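Local coordinates for protein alternansucrase (Leuconostoc mesenteroides, PDB 6HVG) that belongs to glycoside hydrolase family 70, combining a TIM-barrel-type catalytic-family region with repeats of the choline-binding, cell-wall-binding kind and carrying a bound calcium ion, at residues 681-687 with 748-754; 691-695 with 804-810; 700-704 with 878-882; 705-710 with 729-735. The contacts are given in a common frame with arbitrary orientation. Residue numbers count along the deposited sequence, not the author numbering.

Contact 1 (681-687 with 748-754); sequences YTVTSQF and FVRAHDY
Residues 681-687 form the first two turns of helix 681-692, with backbone hydrogen bonds such as Ser685 N to Tyr681 O (2.7 Å) and Phe687 N to Val683 O (3.1 Å). Opposite them, 748-754 is an irregular loop that ends in a type I turn from Ala751 to Tyr754. The backbones come closest at Thr684 and Val749, whose CA atoms lie 5.6 Å apart. Thr684, rotamer m, points its CA-to-CB bond toward the loop and gives OG1 to Phe748 O in a 2.8 Å hydrogen bond; the same OG1 accepts from a water (2.6 Å) that is weakly bound by Phe748 N (3.3 Å). Both segments belong to a TIM-type barrel: helix 681-692 follows barrel strand 678-679, and the loop follows 745-747, the adjacent parallel strand. Phe748 (chi1 56°) starts away from the helix, yet its ring returns so that Thr684 OG1 sits over one face, with Thr684 CG2 3.9 Å from Phe748 CE2. The same methyl also meets Tyr754, CG2 to CE2 being 3.8 Å. Tyr754, in the t rotamer, also meets Tyr681, with CE1 atoms 3.7 Å apart, ring centroids at 5.9 Å and planes at 82°. One turn after Thr684, Phe687 CE2 touches Val749 CG2 at 4.1 Å, and helix 807-814 covers these two side chains through Met813, Leu807 and Ala810.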
# COMPACT_ATOMS: atom_id res chain seq x y z
N TYR A 681 17.73 -2.87 11.18
CA TYR A 681 17.36 -3.22 9.81
C TYR A 681 18.60 -3.39 8.92
O TYR A 681 18.52 -4.07 7.91
CB TYR A 681 16.41 -2.18 9.21
CG TYR A 681 15.80 -2.64 7.91
CD1 TYR A 681 15.10 -3.84 7.84
CD2 TYR A 681 15.96 -1.90 6.73
CE1 TYR A 681 14.55 -4.29 6.65
CE2 TYR A 681 15.43 -2.36 5.52
CZ TYR A 681 14.73 -3.55 5.49
OH TYR A 681 14.17 -4.03 4.32
N THR A 682 19.73 -2.80 9.30
CA THR A 682 20.93 -2.88 8.46
C THR A 682 21.35 -4.33 8.27
O THR A 682 21.71 -4.73 7.16
CB THR A 682 22.11 -2.06 9.03
OG1 THR A 682 22.51 -2.60 10.29
CG2 THR A 682 21.75 -0.58 9.21
N VAL A 683 21.27 -5.13 9.34
CA VAL A 683 21.59 -6.56 9.26
C VAL A 683 20.46 -7.37 8.59
O VAL A 683 20.73 -8.26 7.79
CB VAL A 683 22.02 -7.16 10.64
CG1 VAL A 683 20.87 -7.29 11.61
CG2 VAL A 683 22.65 -8.52 10.47
N THR A 684 19.20 -7.06 8.90
CA THR A 684 18.06 -7.72 8.25
C THR A 684 18.06 -7.47 6.74
O THR A 684 17.78 -8.37 5.93
CB THR A 684 16.73 -7.22 8.82
OG1 THR A 684 16.74 -7.35 10.25
CG2 THR A 684 15.56 -8.01 8.23
N SER A 685 18.39 -6.24 6.36
CA SER A 685 18.52 -5.83 4.96
C SER A 685 19.61 -6.61 4.24
O SER A 685 19.40 -7.11 3.13
CB SER A 685 18.82 -4.35 4.90
OG SER A 685 19.05 -3.92 3.60
N GLN A 686 20.77 -6.75 4.87
CA GLN A 686 21.89 -7.46 4.27
C GLN A 686 21.58 -8.96 4.12
O GLN A 686 22.09 -9.60 3.21
CB GLN A 686 23.15 -7.26 5.10
CG GLN A 686 24.45 -7.51 4.37
CD GLN A 686 24.61 -6.58 3.20
OE1 GLN A 686 24.70 -5.38 3.38
NE2 GLN A 686 24.61 -7.13 2.00
N PHE A 687 20.77 -9.54 5.01
CA PHE A 687 20.34 -10.91 4.82
C PHE A 687 19.52 -11.02 3.55
O PHE A 687 19.65 -11.98 2.80
CB PHE A 687 19.47 -11.41 5.99
CG PHE A 687 20.21 -11.67 7.27
CD1 PHE A 687 21.40 -12.35 7.27
CD2 PHE A 687 19.69 -11.25 8.48
CE1 PHE A 687 22.06 -12.60 8.46
CE2 PHE A 687 20.34 -11.49 9.67
CZ PHE A 687 21.52 -12.18 9.66
N PHE A 748 16.40 -9.49 13.43
CA PHE A 748 15.65 -10.65 12.95
C PHE A 748 15.91 -10.91 11.49
O PHE A 748 16.41 -10.06 10.79
CB PHE A 748 14.16 -10.44 13.18
CG PHE A 748 13.61 -9.19 12.56
CD1 PHE A 748 13.59 -7.99 13.28
CD2 PHE A 748 13.11 -9.20 11.28
CE1 PHE A 748 13.10 -6.83 12.72
CE2 PHE A 748 12.61 -8.04 10.72
CZ PHE A 748 12.60 -6.86 11.44
N VAL A 749 15.54 -12.11 11.05
CA VAL A 749 15.58 -12.50 9.64
C VAL A 749 14.22 -12.28 9.01
O VAL A 749 14.12 -11.76 7.91
CB VAL A 749 15.99 -13.97 9.48
CG1 VAL A 749 16.03 -14.35 8.01
CG2 VAL A 749 17.36 -14.20 10.13
N ARG A 750 13.16 -12.68 9.71
CA ARG A 750 11.79 -12.46 9.25
C ARG A 750 10.92 -12.04 10.40
O ARG A 750 11.30 -12.19 11.56
CB ARG A 750 11.20 -13.73 8.59
CG ARG A 750 11.92 -14.16 7.34
CD ARG A 750 11.01 -14.87 6.35
NE ARG A 750 10.49 -16.11 6.91
CZ ARG A 750 9.22 -16.45 6.99
NH1 ARG A 750 8.25 -15.66 6.54
NH2 ARG A 750 8.90 -17.61 7.53
N ALA A 751 9.74 -11.52 10.08
CA ALA A 751 8.79 -11.11 11.10
C ALA A 751 7.37 -11.38 10.65
O ALA A 751 7.13 -11.71 9.49
CB ALA A 751 8.99 -9.63 11.41
N HIS A 752 6.41 -11.22 11.56
CA HIS A 752 5.00 -11.41 11.25
C HIS A 752 4.60 -10.47 10.11
O HIS A 752 3.69 -10.76 9.34
CB HIS A 752 4.12 -11.17 12.49
CG HIS A 752 3.94 -9.71 12.85
ND1 HIS A 752 4.82 -9.02 13.65
CD2 HIS A 752 2.98 -8.81 12.50
CE1 HIS A 752 4.41 -7.76 13.78
NE2 HIS A 752 3.30 -7.61 13.09
N ASP A 753 5.32 -9.34 10.03
CA ASP A 753 5.09 -8.31 9.03
C ASP A 753 6.32 -8.08 8.14
O ASP A 753 6.42 -7.04 7.50
CB ASP A 753 4.69 -7.00 9.71
CG ASP A 753 5.78 -6.44 10.64
OD1 ASP A 753 6.82 -7.11 10.87
OD2 ASP A 753 5.61 -5.31 11.15
N TYR A 754 7.23 -9.04 8.07
CA TYR A 754 8.36 -8.91 7.17
C TYR A 754 8.64 -10.24 6.50
O TYR A 754 8.83 -11.22 7.18
CB TYR A 754 9.59 -8.35 7.88
CG TYR A 754 10.76 -8.11 6.95
CD1 TYR A 754 10.91 -6.91 6.28
CD2 TYR A 754 11.69 -9.09 6.73
CE1 TYR A 754 11.97 -6.69 5.42
CE2 TYR A 754 12.75 -8.90 5.87
CZ TYR A 754 12.89 -7.70 5.21
OH TYR A 754 13.97 -7.56 4.37
O HOH W 1 16.46 -6.27 12.63

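Contact 2 (691-695 with 804-810); sequences LTHGA and DYNLPSA
Two helix ends meet here: the close of helix 681-692, which His693 is the first residue to leave, and the start of helix 807-814, preceded by extended Asp804 and Tyr805. The CA atoms of Thr692 and Tyr805 approach to 4.6 Å. Between these residues Tyr805 N donates a hydrogen bond to Thr692 O (3.0 Å, N-H...O angle 157°), while Thr692 CA makes a CA-H...O contact with Tyr805 O at 3.3 Å. Asn806 occupies the N-cap position with left-handed backbone angles (62/30), but its side chain makes no capping bond. Its OD1 accepts instead from Ser1001 N, and its ND2 reaches back to Leu691 O in a weak 3.3 Å bond. Asn806 O takes Ala810 N at 2.9 Å, the first i-to-i+4 bond of the new helix. Past the helix end the chain turns through Gly694 (phi 95°) and runs across the Tyr805 ring (chi1 m, chi2 -89°): Ala695 CA lies 4.3 Å from its centroid, a CH-pi contact over the face. Arg698 makes a cation-pi interaction with the same ring and bonds Gly694 O, and Tyr805 OH pairs with Lys800 N. His693 NE2 is hydrogen-bonded to Asp755 OD2. Leu691 CD1 packs on Ala810 CB at 4.5 Å. The last carbonyls of helix 681-692, Thr692 O and more weakly Leu691 O, thus find donors within a buried contact.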
# COMPACT_ATOMS: atom_id res chain seq x y z
N LEU A 691 21.63 -13.40 1.16
CA LEU A 691 21.21 -14.78 1.37
C LEU A 691 19.75 -15.06 1.06
O LEU A 691 19.41 -16.00 0.35
CB LEU A 691 21.43 -15.15 2.82
CG LEU A 691 22.86 -15.37 3.28
CD1 LEU A 691 22.91 -15.37 4.80
CD2 LEU A 691 23.39 -16.67 2.72
N THR A 692 18.88 -14.27 1.65
CA THR A 692 17.48 -14.53 1.74
C THR A 692 16.70 -14.29 0.46
O THR A 692 15.75 -15.01 0.21
CB THR A 692 16.93 -13.66 2.91
OG1 THR A 692 17.50 -14.14 4.13
CG2 THR A 692 15.45 -13.70 3.00
N HIS A 693 17.04 -13.27 -0.33
CA HIS A 693 16.25 -12.93 -1.51
C HIS A 693 16.92 -13.29 -2.84
O HIS A 693 18.03 -12.83 -3.14
CB HIS A 693 15.91 -11.47 -1.53
CG HIS A 693 15.18 -11.00 -0.32
ND1 HIS A 693 15.45 -9.78 0.25
CD2 HIS A 693 14.23 -11.59 0.44
CE1 HIS A 693 14.67 -9.62 1.31
NE2 HIS A 693 13.93 -10.71 1.45
N GLY A 694 16.20 -14.07 -3.64
CA GLY A 694 16.59 -14.34 -5.01
C GLY A 694 17.38 -15.60 -5.20
O GLY A 694 18.25 -15.94 -4.39
N ALA A 695 17.11 -16.25 -6.33
CA ALA A 695 17.74 -17.52 -6.67
C ALA A 695 19.20 -17.36 -7.04
O ALA A 695 19.99 -18.28 -6.82
CB ALA A 695 17.02 -18.21 -7.81
N ASP A 804 11.58 -17.50 1.23
CA ASP A 804 12.95 -17.04 1.37
C ASP A 804 13.96 -18.18 1.33
O ASP A 804 13.74 -19.27 1.87
CB ASP A 804 13.14 -16.33 2.70
CG ASP A 804 12.70 -14.89 2.67
OD1 ASP A 804 12.12 -14.46 1.66
OD2 ASP A 804 12.98 -14.16 3.64
N TYR A 805 15.11 -17.87 0.73
CA TYR A 805 16.23 -18.79 0.62
C TYR A 805 17.11 -18.71 1.86
O TYR A 805 17.15 -17.68 2.52
CB TYR A 805 17.09 -18.44 -0.61
CG TYR A 805 16.38 -18.61 -1.92
CD1 TYR A 805 16.39 -19.84 -2.59
CD2 TYR A 805 15.69 -17.55 -2.52
CE1 TYR A 805 15.73 -20.01 -3.79
CE2 TYR A 805 15.01 -17.72 -3.71
CZ TYR A 805 15.04 -18.95 -4.34
OH TYR A 805 14.38 -19.11 -5.54
N ASN A 806 17.80 -19.81 2.18
CA ASN A 806 18.93 -19.79 3.13
C ASN A 806 18.57 -19.35 4.55
O ASN A 806 19.42 -18.82 5.27
CB ASN A 806 20.11 -18.94 2.61
CG ASN A 806 20.83 -19.59 1.44
OD1 ASN A 806 21.06 -20.78 1.47
ND2 ASN A 806 21.23 -18.80 0.46
N LEU A 807 17.34 -19.61 4.98
CA LEU A 807 16.92 -19.26 6.33
C LEU A 807 17.77 -19.89 7.45
O LEU A 807 18.10 -19.20 8.42
CB LEU A 807 15.43 -19.56 6.53
CG LEU A 807 14.51 -18.56 5.81
CD1 LEU A 807 13.06 -18.93 5.99
CD2 LEU A 807 14.73 -17.14 6.31
N PRO A 808 18.14 -21.18 7.31
CA PRO A 808 19.06 -21.75 8.29
C PRO A 808 20.39 -21.00 8.40
O PRO A 808 20.88 -20.77 9.50
CB PRO A 808 19.28 -23.17 7.77
CG PRO A 808 18.00 -23.49 7.10
CD PRO A 808 17.58 -22.22 6.44
N SER A 809 20.96 -20.63 7.27
CA SER A 809 22.24 -19.94 7.25
C SER A 809 22.10 -18.56 7.86
O SER A 809 22.98 -18.09 8.58
CB SER A 809 22.79 -19.87 5.81
OG SER A 809 22.56 -21.08 5.11
N ALA A 810 20.99 -17.91 7.55
CA ALA A 810 20.69 -16.60 8.12
C ALA A 810 20.56 -16.66 9.64
O ALA A 810 21.10 -15.81 10.33
CB ALA A 810 19.40 -16.05 7.50

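Contact 3 (700-704 with 878-882); sequences NMWYF and TDLLT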
# COMPACT_ATOMS: atom_id res chain seq x y z
N ASN A 700 27.56 -10.04 -2.43
CA ASN A 700 28.54 -10.86 -1.76
C ASN A 700 28.44 -10.79 -0.23
O ASN A 700 27.99 -9.79 0.35
CB ASN A 700 29.94 -10.45 -2.18
CG ASN A 700 30.31 -11.01 -3.53
OD1 ASN A 700 29.50 -11.64 -4.20
ND2 ASN A 700 31.53 -10.75 -3.95
N MET A 701 28.87 -11.87 0.41
CA MET A 701 28.94 -11.94 1.86
C MET A 701 29.87 -10.86 2.39
O MET A 701 29.71 -10.42 3.52
CB MET A 701 29.43 -13.31 2.30
CG MET A 701 28.59 -14.49 1.81
SD MET A 701 26.88 -14.52 2.35
CE MET A 701 27.10 -14.74 4.11
N TRP A 702 30.84 -10.45 1.58
CA TRP A 702 31.70 -9.28 1.87
C TRP A 702 30.93 -8.10 2.46
O TRP A 702 31.42 -7.44 3.36
CB TRP A 702 32.43 -8.79 0.60
CG TRP A 702 33.46 -7.70 0.84
CD1 TRP A 702 34.70 -7.86 1.42
CD2 TRP A 702 33.35 -6.32 0.49
NE1 TRP A 702 35.36 -6.64 1.46
CE2 TRP A 702 34.56 -5.69 0.90
CE3 TRP A 702 32.36 -5.55 -0.12
CZ2 TRP A 702 34.78 -4.33 0.71
CZ3 TRP A 702 32.58 -4.19 -0.29
CH2 TRP A 702 33.78 -3.60 0.13
N TYR A 703 29.72 -7.85 1.97
CA TYR A 703 28.95 -6.68 2.42
C TYR A 703 28.57 -6.71 3.90
O TYR A 703 28.37 -5.65 4.50
CB TYR A 703 27.71 -6.46 1.54
CG TYR A 703 28.08 -5.90 0.18
CD1 TYR A 703 28.44 -4.57 0.03
CD2 TYR A 703 28.08 -6.71 -0.96
CE1 TYR A 703 28.79 -4.05 -1.20
CE2 TYR A 703 28.44 -6.21 -2.19
CZ TYR A 703 28.79 -4.88 -2.30
OH TYR A 703 29.14 -4.38 -3.52
N PHE A 704 28.49 -7.90 4.49
CA PHE A 704 28.21 -8.02 5.92
C PHE A 704 29.29 -7.36 6.79
O PHE A 704 28.99 -6.89 7.90
CB PHE A 704 28.09 -9.48 6.34
CG PHE A 704 26.77 -10.11 6.01
CD1 PHE A 704 25.67 -9.87 6.78
CD2 PHE A 704 26.65 -10.97 4.94
CE1 PHE A 704 24.47 -10.49 6.49
CE2 PHE A 704 25.45 -11.59 4.64
CZ PHE A 704 24.35 -11.34 5.42
N THR A 878 36.47 -17.48 -2.90
CA THR A 878 35.22 -18.22 -2.77
C THR A 878 34.05 -17.36 -2.28
O THR A 878 32.89 -17.72 -2.49
CB THR A 878 35.45 -19.34 -1.75
OG1 THR A 878 36.49 -20.20 -2.23
CG2 THR A 878 34.24 -20.15 -1.56
N ASP A 879 34.37 -16.23 -1.64
CA ASP A 879 33.39 -15.38 -0.96
C ASP A 879 32.61 -16.11 0.15
O ASP A 879 31.39 -15.96 0.29
CB ASP A 879 32.44 -14.74 -1.98
CG ASP A 879 31.57 -13.64 -1.38
OD1 ASP A 879 32.14 -12.74 -0.75
OD2 ASP A 879 30.34 -13.68 -1.57
N LEU A 880 33.34 -16.91 0.92
CA LEU A 880 32.79 -17.66 2.04
C LEU A 880 33.04 -16.84 3.31
O LEU A 880 34.15 -16.40 3.56
CB LEU A 880 33.44 -19.06 2.13
CG LEU A 880 32.51 -20.30 2.17
CD1 LEU A 880 31.30 -20.23 1.28
CD2 LEU A 880 33.27 -21.57 1.81
N LEU A 881 31.99 -16.61 4.10
CA LEU A 881 32.09 -15.79 5.31
C LEU A 881 32.44 -16.64 6.53
O LEU A 881 31.86 -17.69 6.73
CB LEU A 881 30.78 -15.03 5.56
CG LEU A 881 30.67 -14.17 6.83
CD1 LEU A 881 30.03 -12.83 6.54
CD2 LEU A 881 29.87 -14.88 7.90
N THR A 882 33.39 -16.17 7.32
CA THR A 882 33.81 -16.87 8.51
C THR A 882 33.59 -16.02 9.75
O THR A 882 34.18 -14.96 9.90
CB THR A 882 35.29 -17.31 8.41
OG1 THR A 882 36.12 -16.20 8.10
CG2 THR A 882 35.43 -18.37 7.35
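From Met701 to Phe704 the chain takes helical backbone angles, closed by i-to-i+3 bonds from Tyr703 N to Asn700 O (3.1 Å) and from Phe704 N to Met701 O (3.0 Å). Facing it, 878-882 passes through Asp879, with left-handed angles (59/42), into the extended backbone of a strand; Met701 and Leu881 are nearest, CA to CA 6.1 Å. The CA-to-CB bond of Asp879 points toward the helical turn, and its OD2 accepts a hydrogen bond from Met701 N (3.1 Å, N-H...O angle 154°), so the carboxylate receives an amide at the start of that turn. Two residues on, Leu881 fills the apolar half: its CB lies 3.9 Å from Met701 CB, and its CD1 lies 3.9 Å from Phe704 CB. Asn700 turns its amide to Gly870 O. Strand 881-885 belongs to an antiparallel sheet, where Leu881 pairs with Val914 and Thr882 with Ala865. Met701 reaches across to Thr866 of strand 862-866 and to Leu691 of helix 681-692, wedging the segment between sheet and barrel helix.

Contact 4 (705-710 with 729-735); sequences LDTGYY and TLVNRIA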
# COMPACT_ATOMS: atom_id res chain seq x y z
N LEU A 705 30.52 -7.32 6.29
CA LEU A 705 31.64 -6.80 7.06
C LEU A 705 31.58 -5.28 7.27
O LEU A 705 31.96 -4.81 8.34
CB LEU A 705 32.97 -7.17 6.39
CG LEU A 705 33.26 -8.66 6.17
CD1 LEU A 705 34.63 -8.88 5.55
CD2 LEU A 705 33.19 -9.44 7.48
N ASP A 706 31.14 -4.53 6.24
CA ASP A 706 31.12 -3.07 6.25
C ASP A 706 32.54 -2.58 6.55
O ASP A 706 32.78 -1.96 7.58
CB ASP A 706 30.08 -2.57 7.26
CG ASP A 706 29.97 -1.04 7.31
OD1 ASP A 706 30.15 -0.38 6.27
OD2 ASP A 706 29.69 -0.49 8.40
N THR A 707 33.48 -2.91 5.67
CA THR A 707 34.89 -2.57 5.89
C THR A 707 35.14 -1.08 5.94
O THR A 707 36.07 -0.62 6.59
CB THR A 707 35.80 -3.22 4.83
OG1 THR A 707 35.35 -2.88 3.52
CG2 THR A 707 35.77 -4.74 4.97
N GLY A 708 34.28 -0.32 5.26
CA GLY A 708 34.30 1.13 5.35
C GLY A 708 34.30 1.65 6.77
O GLY A 708 34.66 2.79 7.00
N TYR A 709 33.86 0.83 7.71
CA TYR A 709 33.90 1.17 9.11
C TYR A 709 35.30 1.64 9.47
O TYR A 709 35.45 2.65 10.14
CB TYR A 709 33.50 -0.05 9.95
CG TYR A 709 33.61 0.17 11.45
CD1 TYR A 709 32.65 0.90 12.12
CD2 TYR A 709 34.67 -0.35 12.19
CE1 TYR A 709 32.74 1.11 13.49
CE2 TYR A 709 34.77 -0.13 13.55
CZ TYR A 709 33.81 0.59 14.19
OH TYR A 709 33.90 0.82 15.54
N TYR A 710 36.30 0.91 9.00
CA TYR A 710 37.72 1.24 9.23
C TYR A 710 38.23 2.12 8.08
O TYR A 710 37.78 1.96 6.94
CB TYR A 710 38.58 -0.03 9.31
CG TYR A 710 38.38 -0.83 10.58
CD1 TYR A 710 38.73 -0.30 11.83
CD2 TYR A 710 37.85 -2.11 10.54
CE1 TYR A 710 38.54 -1.03 13.01
CE2 TYR A 710 37.65 -2.86 11.70
CZ TYR A 710 37.99 -2.32 12.94
OH TYR A 710 37.80 -3.08 14.09
N THR A 729 26.62 -0.72 8.72
CA THR A 729 25.85 -1.60 9.56
C THR A 729 25.99 -1.01 10.96
O THR A 729 27.00 -0.36 11.27
CB THR A 729 26.35 -3.06 9.48
OG1 THR A 729 25.32 -3.93 9.91
CG2 THR A 729 27.60 -3.29 10.37
N LEU A 730 24.99 -1.24 11.79
CA LEU A 730 24.90 -0.62 13.12
C LEU A 730 26.02 -1.03 14.07
O LEU A 730 26.50 -0.22 14.87
CB LEU A 730 23.57 -0.98 13.74
CG LEU A 730 23.32 -0.54 15.17
CD1 LEU A 730 23.26 0.98 15.25
CD2 LEU A 730 22.04 -1.16 15.72
N VAL A 731 26.43 -2.30 13.99
CA VAL A 731 27.48 -2.85 14.85
C VAL A 731 28.55 -3.53 13.99
O VAL A 731 28.25 -4.51 13.30
CB VAL A 731 26.90 -3.87 15.85
CG1 VAL A 731 28.00 -4.55 16.67
CG2 VAL A 731 25.89 -3.21 16.76
N ASN A 732 29.78 -3.04 14.04
CA ASN A 732 30.84 -3.71 13.31
C ASN A 732 31.25 -4.99 14.03
O ASN A 732 31.39 -5.01 15.26
CB ASN A 732 32.07 -2.83 13.08
CG ASN A 732 32.92 -3.34 11.91
OD1 ASN A 732 33.83 -4.15 12.08
ND2 ASN A 732 32.59 -2.91 10.71
N ARG A 733 31.44 -6.05 13.25
CA ARG A 733 31.76 -7.34 13.79
C ARG A 733 33.01 -7.97 13.16
O ARG A 733 33.28 -9.15 13.35
CB ARG A 733 30.55 -8.25 13.59
CG ARG A 733 29.38 -7.86 14.47
CD ARG A 733 28.20 -8.79 14.29
NE ARG A 733 27.09 -8.43 15.16
CZ ARG A 733 26.11 -7.58 14.85
NH1 ARG A 733 26.08 -6.96 13.68
NH2 ARG A 733 25.17 -7.32 15.73
N ILE A 734 33.80 -7.15 12.47
CA ILE A 734 35.04 -7.64 11.86
C ILE A 734 36.01 -8.07 12.94
O ILE A 734 36.58 -9.16 12.87
CB ILE A 734 35.70 -6.55 10.99
CG1 ILE A 734 34.85 -6.32 9.73
CG2 ILE A 734 37.13 -6.93 10.63
CD1 ILE A 734 35.24 -5.11 8.90
N ALA A 735 36.19 -7.21 13.95
CA ALA A 735 36.97 -7.56 15.14
C ALA A 735 36.37 -6.87 16.36
O ALA A 735 36.92 -5.89 16.86
CB ALA A 735 38.42 -7.17 14.97
O HOH W 2 31.22 -5.97 10.56
O HOH W 3 30.33 -0.96 10.90
O HOH W 4 35.25 -4.46 14.39
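An Asx turn at Asn732, whose OD1 accepts Ile734 N at 3.0 Å, shapes the 729-735 side of this contact, within the long connection that joins helix 681-692 of the TIM-type barrel to strand 735-736. Here the connection folds back on itself, with residues 705-710, including a 3-10 turn at 707-709, lying against 729-735. Asn732 presents CB squarely over the ring of Tyr709, 3.6 Å from its centroid and 7° off the normal, a CH-pi contact. Ile734 inserts among Leu705, Thr707 and Tyr710: its CG1 is 3.9 Å from Leu705 CB, its CD1 4.0 Å from Thr707 CG2 and its CB 4.2 Å from Tyr710 CE2. At the other end Asp706 OD2 accepts a hydrogen bond from Thr729 N (3.1 Å), while Arg724 forms a salt bridge with Asp706 OD1. The hydroxyl of Thr729 instead pairs with that of Thr682. Three waters complete the interface. One bridges the backbones, linking Leu705 O (2.6 Å) to Arg733 N (2.7 Å), and another joins the side chains at Asp706 OD2 (2.6 Å) and Asn732 ND2 (3.0 Å). A third lies 2.9 Å from Tyr710 OH, donates to Asn732 OD1 at 2.7 Å and accepts from Ala735 N at 2.9 Å.

In the fold
Helix 681-692 is the common element: its start takes part in contact 1 and its end in contact 2, with contact centres about 11 Å apart and Phe687 O close enough to Thr692 N (2.7 Å) for a probable hydrogen bond. Contact 3, its centre about 14 Å from that of contact 2, touches it through Met701 SD and Leu691 CD2 (4.1 Å). Contact 4, nested in sequence within the other three, returns to the helix start, where Thr682 OG1 lies 3.1 Å from Thr729 OG1. Contact 1 lies within the barrel, contact 2 joins two helices, and contact 3 reaches the antiparallel sheet, which contact 4 meets at strand 735-736. None includes a calcium ligand (Glu575, Asp581, Asn625, Asp1159).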